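Local coordinates for protein glycoside Hydrolase (Bacteroides plebeius, PDB 5T3B) that probably hydrolyses glycosidic bonds of a polysaccharide, as a gut bacterial member of glycoside hydrolase family 50, a family known for beta-agarases, at residues A[263-266]-A[267-271]; A[466-469]-A[470-474]. All coordinates share one frame; numbering follows the deposited sequence. Where two conformers were deposited one is given.

Both contacts are local, each made within one unbroken run of chain, and they lie on opposite sides of the molecule's centre, 45 Å between their centres and about 34 Å between their nearest atoms. Contact 1 comes first and takes up the short helix 264-269 with its N-cap, packed against helices 277-288 and 300-324 far from the middle of the chain. Contact 2, some 200 residues later, joins helix 459-469 to the C-terminal helix 472-480 beside strands 120-126 and 432-437. They share no helix or strand. One therefore shapes an outlying helical part of the enzyme, the other the junction leading into the C-terminal helix.

Contact 1. Residues A[263-266]-A[267-271]; sequences RLLD and RFLKI
Arg263 O accepts the backbone N of Arg267, opening a run of i to i+4 bonds along helix 264-269 that continues with Phe268 N on Leu264 O and Leu269 N on Leu265 O, and closes with a more bent one, Lys270 N on Asp266 O (137° at the hydrogen). A second donor lies near the carbonyl of Arg263: in the modelled conformer the Arg267 chain bends at chi3 and brings NE back to Arg263 O at 3.4 Å, a weak and hence tentative bond, while Arg267 NH1 forms a salt bridge with Asp256. On the inner side Leu264 reaches over one face of the Phe268 ring. Its CG stands 4.3 Å from the ring centroid in a CH-pi contact, and CD1 comes to 3.5 Å from CE1 of Phe268. This reach follows from the Leu264 torsion, which sets CG opposite the backbone N (chi1 -170°) and turns the branch along the helix. Leu265 and Leu269 meet more lightly, CD1 to CD1 at 4.2 Å.

At the helix start Arg263 grips Asp266 side-on. Arg263 NE and NH2 both bond to Asp266 OD2, NE from above the carboxylate plane and NH2, at 3.0 Å, on the syn lone pair; NH2 also reaches OD1. Arg263 NH1 is bound by Asp300, so two acidic residues hold the guanidinium. With an alanine in place of Asp266, NE and NH2 of Arg263 would probably lose their carboxylate, leaving Asp300 alone of the two acids to orient the guanidinium.

With Leu265 on Phe306 and Ala282, and Phe268 meeting Phe306 ring to ring, the segment is a short amphipathic helix: its apolar side lies against helices 277-288 and 300-324, and an N-cap arginine is salt-bridged to the third helical residue.

Contact 2. Residues A[466-469]-A[470-474]; sequences SDIN and WNVYN
Trp470 lays one face of its indole over the backbone and side chain of Ser466, one helical turn earlier. Ser466 O lies 3.0 Å above the indole plane of Trp470 toward its rim, and Ser466 CB sits over the six-membered ring, 3.9 Å from its centroid and 22° off the normal, a CH-pi contact. Ser466 O also takes the backbone N of Trp470 at 2.8 Å in a nearly straight bond, so the oxygen that closes the turn also lies against the ring face. The indole is folded back along the helix because CG of Trp470 stands opposite its own carbonyl carbon (chi1 -67°). Beyond the segments, Trp470 NE1 bonds to Glu158 O and the ring stacks with Tyr79, while Ser466 OG turns to Thr462 O.

The Asp467 carboxylate approaches the indole at a slant, OD1 4.0 Å from Trp470 CZ3, the two planes 71° apart. It is held chiefly elsewhere, by a salt bridge to Lys463 and a bond from Gln71, and adds little to the ring contact. On the side away from the indole, Ile468 and Val472 set their side chains at about a right angle, Ile468 CG2 touching Val472 CG1 at 4.2 Å; both also lie against Trp435 of strand 432-437.

Between these groups the backbone changes course: Asn471 N bonds to Ile468 O at 2.9 Å, meeting it from well above the carbonyl plane. This three-residue spacing replaces the four-residue one of Trp470 on Ser466. Asn469, bonded to Tyr419 and Ile159 by its amide and to Arg124 by its carbonyl, ties the turn to its surroundings. The arrangement is a tight junction between helix 459-469 and the C-terminal helix 472-480, packed against strands 120-126 and 432-437.

Contact 1. Residues A[263-266]-A[267-271]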
ATOM      1  N   ARG A 263     -24.186  -0.456  -3.214  1.00 21.50           N
ATOM      2  CA  ARG A 263     -23.829   0.750  -2.523  1.00 22.35           C
ATOM      3  C   ARG A 263     -23.995   0.602  -0.999  1.00 20.07           C
ATOM      4  O   ARG A 263     -24.928  -0.030  -0.490  1.00 25.70           O
ATOM      5  CB  ARG A 263     -24.721   1.820  -2.968  1.00 22.61           C
ATOM      6  CG  ARG A 263     -24.523   2.157  -4.409  1.00 25.41           C
ATOM      7  CD  ARG A 263     -25.259   3.419  -4.828  1.00 28.41           C
ATOM      8  NE  ARG A 263     -26.705   3.342  -4.621  1.00 27.19           N
ATOM      9  CZ  ARG A 263     -27.626   4.080  -5.251  1.00 29.21           C
ATOM     10  NH1 ARG A 263     -27.321   5.015  -6.184  1.00 38.04           N
ATOM     11  NH2 ARG A 263     -28.882   3.896  -4.906  1.00 36.80           N
ATOM     12  N   LEU A 264     -23.133   1.286  -0.284  1.00 18.27           N
ATOM     13  CA  LEU A 264     -23.108   1.243   1.164  1.00 17.72           C
ATOM     14  C   LEU A 264     -24.388   1.771   1.774  1.00 16.99           C
ATOM     15  O   LEU A 264     -24.995   1.138   2.645  1.00 19.08           O
ATOM     16  CB  LEU A 264     -21.887   2.000   1.721  1.00 16.71           C
ATOM     17  CG  LEU A 264     -21.651   1.806   3.201  1.00 18.58           C
ATOM     18  CD1 LEU A 264     -21.166   0.430   3.560  1.00 20.13           C
ATOM     19  CD2 LEU A 264     -20.643   2.825   3.684  1.00 19.82           C
ATOM     20  N   LEU A 265     -24.789   2.936   1.319  1.00 16.59           N
ATOM     21  CA  LEU A 265     -25.948   3.621   1.919  1.00 17.40           C
ATOM     22  C   LEU A 265     -27.216   2.787   1.690  1.00 17.90           C
ATOM     23  O   LEU A 265     -27.987   2.561   2.637  1.00 22.51           O
ATOM     24  CB  LEU A 265     -26.097   5.042   1.382  1.00 18.41           C
ATOM     25  CG  LEU A 265     -27.260   5.886   1.855  1.00 18.92           C
ATOM     26  CD1 LEU A 265     -27.317   5.886   3.366  1.00 19.41           C
ATOM     27  CD2 LEU A 265     -27.115   7.285   1.269  1.00 20.22           C
ATOM     28  N   ASP A 266     -27.387   2.218   0.502  1.00 20.56           N
ATOM     29  CA  ASP A 266     -28.529   1.330   0.240  1.00 21.76           C
ATOM     30  C   ASP A 266     -28.578   0.143   1.198  1.00 19.93           C
ATOM     31  O   ASP A 266     -29.620  -0.170   1.805  1.00 20.31           O
ATOM     32  CB  ASP A 266     -28.472   0.742  -1.161  1.00 25.30           C
ATOM     33  CG  ASP A 266     -28.717   1.749  -2.252  1.00 29.48           C
ATOM     34  OD1 ASP A 266     -28.941   2.930  -1.993  1.00 45.45           O
ATOM     35  OD2 ASP A 266     -28.675   1.309  -3.419  1.00 43.95           O
ATOM     36  N   ARG A 267     -27.417  -0.495   1.388  0.50 19.23           N
ATOM     37  CA  ARG A 267     -27.351  -1.656   2.272  0.50 17.88           C
ATOM     38  C   ARG A 267     -27.637  -1.266   3.745  0.50 19.03           C
ATOM     39  O   ARG A 267     -28.331  -2.014   4.437  0.50 21.05           O
ATOM     40  CB  ARG A 267     -26.014  -2.437   2.161  0.50 17.97           C
ATOM     41  CG  ARG A 267     -25.940  -3.431   0.983  0.50 18.68           C
ATOM     42  CD  ARG A 267     -24.534  -4.015   0.743  0.50 14.69           C
ATOM     43  NE  ARG A 267     -23.511  -2.952   0.478  0.50 14.70           N
ATOM     44  CZ  ARG A 267     -22.203  -3.063   0.693  0.50 13.30           C
ATOM     45  NH1 ARG A 267     -21.676  -4.133   1.186  0.50 20.21           N
ATOM     46  NH2 ARG A 267     -21.427  -2.088   0.342  0.50 13.23           N
ATOM     47  N   PHE A 268     -27.173  -0.098   4.210  1.00 15.42           N
ATOM     48  CA  PHE A 268     -27.443   0.284   5.575  1.00 17.41           C
ATOM     49  C   PHE A 268     -28.952   0.506   5.749  1.00 18.08           C
ATOM     50  O   PHE A 268     -29.503   0.113   6.752  1.00 19.72           O
ATOM     51  CB  PHE A 268     -26.695   1.539   5.988  1.00 15.91           C
ATOM     52  CG  PHE A 268     -25.264   1.333   6.392  1.00 14.97           C
ATOM     53  CD1 PHE A 268     -24.488   0.267   5.980  1.00 18.26           C
ATOM     54  CD2 PHE A 268     -24.682   2.228   7.239  1.00 16.27           C
ATOM     55  CE1 PHE A 268     -23.195   0.102   6.400  1.00 17.37           C
ATOM     56  CE2 PHE A 268     -23.353   2.110   7.575  1.00 15.64           C
ATOM     57  CZ  PHE A 268     -22.589   1.053   7.140  1.00 14.10           C
ATOM     58  N   LEU A 269     -29.569   1.120   4.748  1.00 17.84           N
ATOM     59  CA  LEU A 269     -31.010   1.420   4.870  1.00 19.61           C
ATOM     60  C   LEU A 269     -31.853   0.178   4.877  1.00 20.83           C
ATOM     61  O   LEU A 269     -33.013   0.222   5.337  1.00 24.47           O
ATOM     62  CB  LEU A 269     -31.448   2.378   3.769  1.00 20.93           C
ATOM     63  CG  LEU A 269     -30.937   3.846   3.878  1.00 19.48           C
ATOM     64  CD1 LEU A 269     -31.219   4.609   2.600  1.00 21.04           C
ATOM     65  CD2 LEU A 269     -31.498   4.529   5.090  1.00 21.53           C
ATOM     66  N   LYS A 270     -31.322  -0.892   4.262  1.00 19.66           N
ATOM     67  CA  LYS A 270     -32.031  -2.188   4.218  1.00 23.99           C
ATOM     68  C   LYS A 270     -31.726  -3.151   5.390  1.00 24.37           C
ATOM     69  O   LYS A 270     -32.271  -4.231   5.470  1.00 28.87           O
ATOM     70  CB  LYS A 270     -31.802  -2.850   2.848  1.00 26.00           C
ATOM     71  CG  LYS A 270     -32.339  -2.107   1.646  1.00 32.24           C
ATOM     72  CD  LYS A 270     -33.852  -1.927   1.681  1.00 41.62           C
ATOM     73  CE  LYS A 270     -34.496  -1.985   0.303  1.00 43.80           C
ATOM     74  NZ  LYS A 270     -35.954  -2.189   0.496  1.00 46.06           N
ATOM     75  N   ILE A 271     -30.908  -2.712   6.345  1.00 24.12           N
ATOM     76  CA  ILE A 271     -30.645  -3.504   7.554  1.00 23.89           C
ATOM     77  C   ILE A 271     -31.983  -3.739   8.253  1.00 29.10           C
ATOM     78  O   ILE A 271     -32.743  -2.795   8.439  1.00 28.16           O
ATOM     79  CB  ILE A 271     -29.659  -2.800   8.498  1.00 22.66           C
ATOM     80  CG1 ILE A 271     -28.242  -2.771   7.885  1.00 18.63           C
ATOM     81  CG2 ILE A 271     -29.621  -3.525   9.814  1.00 23.23           C
ATOM     82  CD1 ILE A 271     -27.333  -1.866   8.678  1.00 19.01           C
TER

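Contact 2. Residues A[466-469]-A[470-474]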
ATOM      1  N   SER A 466      15.358  -4.012  -9.371  1.00  8.72           N
ATOM      2  CA  SER A 466      16.582  -3.349  -8.874  1.00  9.44           C
ATOM      3  C   SER A 466      16.828  -2.095  -9.691  1.00  8.88           C
ATOM      4  O   SER A 466      17.198  -1.037  -9.153  1.00  9.75           O
ATOM      5  CB  SER A 466      17.791  -4.291  -9.011  1.00 11.84           C
ATOM      6  OG  SER A 466      17.690  -5.431  -8.187  1.00 14.23           O
ATOM      7  N   ASP A 467      16.700  -2.193 -11.034  1.00  9.01           N
ATOM      8  CA  ASP A 467      17.030  -1.077 -11.883  1.00  9.68           C
ATOM      9  C   ASP A 467      16.170   0.160 -11.538  1.00  9.57           C
ATOM     10  O   ASP A 467      16.657   1.290 -11.515  1.00 10.43           O
ATOM     11  CB  ASP A 467      16.880  -1.449 -13.361  1.00 10.41           C
ATOM     12  CG  ASP A 467      17.951  -2.427 -13.815  1.00 12.30           C
ATOM     13  OD1 ASP A 467      19.079  -2.470 -13.229  1.00 13.76           O
ATOM     14  OD2 ASP A 467      17.624  -3.099 -14.818  1.00 13.47           O
ATOM     15  N   ILE A 468      14.880  -0.077 -11.234  1.00  8.98           N
ATOM     16  CA  ILE A 468      14.040   1.014 -10.728  1.00  8.81           C
ATOM     17  C   ILE A 468      14.431   1.447  -9.309  1.00  7.71           C
ATOM     18  O   ILE A 468      14.664   2.620  -9.019  1.00  8.91           O
ATOM     19  CB  ILE A 468      12.539   0.646 -10.774  1.00  8.97           C
ATOM     20  CG1 ILE A 468      12.065   0.453 -12.202  1.00 10.13           C
ATOM     21  CG2 ILE A 468      11.680   1.611  -9.941  1.00  9.12           C
ATOM     22  CD1 ILE A 468      11.808   1.761 -12.907  1.00 11.56           C
ATOM     23  N   ASN A 469      14.454   0.466  -8.428  1.00  8.10           N
ATOM     24  CA  ASN A 469      14.536   0.757  -7.000  1.00  8.04           C
ATOM     25  C   ASN A 469      15.819   1.470  -6.643  1.00  8.19           C
ATOM     26  O   ASN A 469      15.844   2.350  -5.783  1.00  9.31           O
ATOM     27  CB  ASN A 469      14.437  -0.511  -6.180  1.00  8.57           C
ATOM     28  CG  ASN A 469      13.072  -1.124  -6.237  1.00  8.30           C
ATOM     29  OD1 ASN A 469      12.099  -0.576  -6.710  1.00  9.04           O
ATOM     30  ND2 ASN A 469      13.007  -2.336  -5.670  1.00  9.70           N
ATOM     31  N   TRP A 470      16.909   1.097  -7.326  1.00  8.76           N
ATOM     32  CA  TRP A 470      18.191   1.773  -7.068  1.00  9.66           C
ATOM     33  C   TRP A 470      18.185   3.240  -7.514  1.00  9.50           C
ATOM     34  O   TRP A 470      18.997   4.030  -7.069  1.00 11.01           O
ATOM     35  CB  TRP A 470      19.295   1.116  -7.874  1.00 10.20           C
ATOM     36  CG  TRP A 470      19.666  -0.275  -7.504  1.00  9.70           C
ATOM     37  CD1 TRP A 470      19.396  -0.957  -6.348  1.00 10.08           C
ATOM     38  CD2 TRP A 470      20.430  -1.175  -8.322  1.00 10.78           C
ATOM     39  NE1 TRP A 470      19.971  -2.193  -6.394  1.00 10.53           N
ATOM     40  CE2 TRP A 470      20.598  -2.370  -7.598  1.00 10.55           C
ATOM     41  CE3 TRP A 470      20.965  -1.079  -9.624  1.00 12.94           C
ATOM     42  CZ2 TRP A 470      21.291  -3.479  -8.146  1.00 13.32           C
ATOM     43  CZ3 TRP A 470      21.614  -2.172 -10.155  1.00 14.78           C
ATOM     44  CH2 TRP A 470      21.770  -3.338  -9.443  1.00 14.66           C
ATOM     45  N   ASN A 471      17.309   3.555  -8.454  1.00  9.21           N
ATOM     46  CA  ASN A 471      17.311   4.817  -9.193  1.00  8.86           C
ATOM     47  C   ASN A 471      16.143   5.756  -8.855  1.00  8.56           C
ATOM     48  O   ASN A 471      16.014   6.805  -9.487  1.00  9.55           O
ATOM     49  CB  ASN A 471      17.387   4.543 -10.714  1.00  9.98           C
ATOM     50  CG  ASN A 471      18.730   4.032 -11.082  1.00  9.65           C
ATOM     51  OD1 ASN A 471      18.974   2.807 -11.293  1.00 12.49           O
ATOM     52  ND2 ASN A 471      19.663   4.900 -11.012  1.00  8.36           N
ATOM     53  N   VAL A 472      15.303   5.400  -7.873  1.00  8.55           N
ATOM     54  CA  VAL A 472      14.145   6.214  -7.629  1.00  9.34           C
ATOM     55  C   VAL A 472      14.468   7.692  -7.391  1.00  9.01           C
ATOM     56  O   VAL A 472      13.721   8.584  -7.819  1.00  9.96           O
ATOM     57  CB  VAL A 472      13.208   5.681  -6.524  1.00  8.63           C
ATOM     58  CG1 VAL A 472      12.571   4.377  -6.941  1.00  8.53           C
ATOM     59  CG2 VAL A 472      13.948   5.537  -5.182  1.00  9.40           C
ATOM     60  N   TYR A 473      15.540   7.953  -6.648  1.00  9.57           N
ATOM     61  CA  TYR A 473      15.828   9.332  -6.287  1.00  9.96           C
ATOM     62  C   TYR A 473      16.237  10.166  -7.520  1.00 10.16           C
ATOM     63  O   TYR A 473      15.821  11.301  -7.691  1.00 11.53           O
ATOM     64  CB  TYR A 473      16.885   9.390  -5.175  1.00  9.94           C
ATOM     65  CG  TYR A 473      16.475   8.657  -3.922  1.00 10.36           C
ATOM     66  CD1 TYR A 473      15.490   9.162  -3.084  1.00  9.02           C
ATOM     67  CD2 TYR A 473      16.978   7.417  -3.606  1.00 10.14           C
ATOM     68  CE1 TYR A 473      15.107   8.507  -1.915  1.00  9.06           C
ATOM     69  CE2 TYR A 473      16.594   6.730  -2.482  1.00 10.30           C
ATOM     70  CZ  TYR A 473      15.624   7.252  -1.631  1.00  9.25           C
ATOM     71  OH  TYR A 473      15.200   6.642  -0.490  1.00  9.72           O
ATOM     72  N   ASN A 474      17.060   9.563  -8.386  1.00  9.98           N
ATOM     73  CA  ASN A 474      17.461  10.299  -9.591  1.00 10.56           C
ATOM     74  C   ASN A 474      16.373  10.302 -10.690  1.00 10.45           C
ATOM     75  O   ASN A 474      16.284  11.241 -11.473  1.00 12.39           O
ATOM     76  CB  ASN A 474      18.822   9.904 -10.065  1.00 11.87           C
ATOM     77  CG  ASN A 474      18.897   8.500 -10.626  1.00 11.67           C
ATOM     78  OD1 ASN A 474      18.323   8.216 -11.698  1.00 11.76           O
ATOM     79  ND2 ASN A 474      19.551   7.619  -9.921  1.00 11.67           N
TER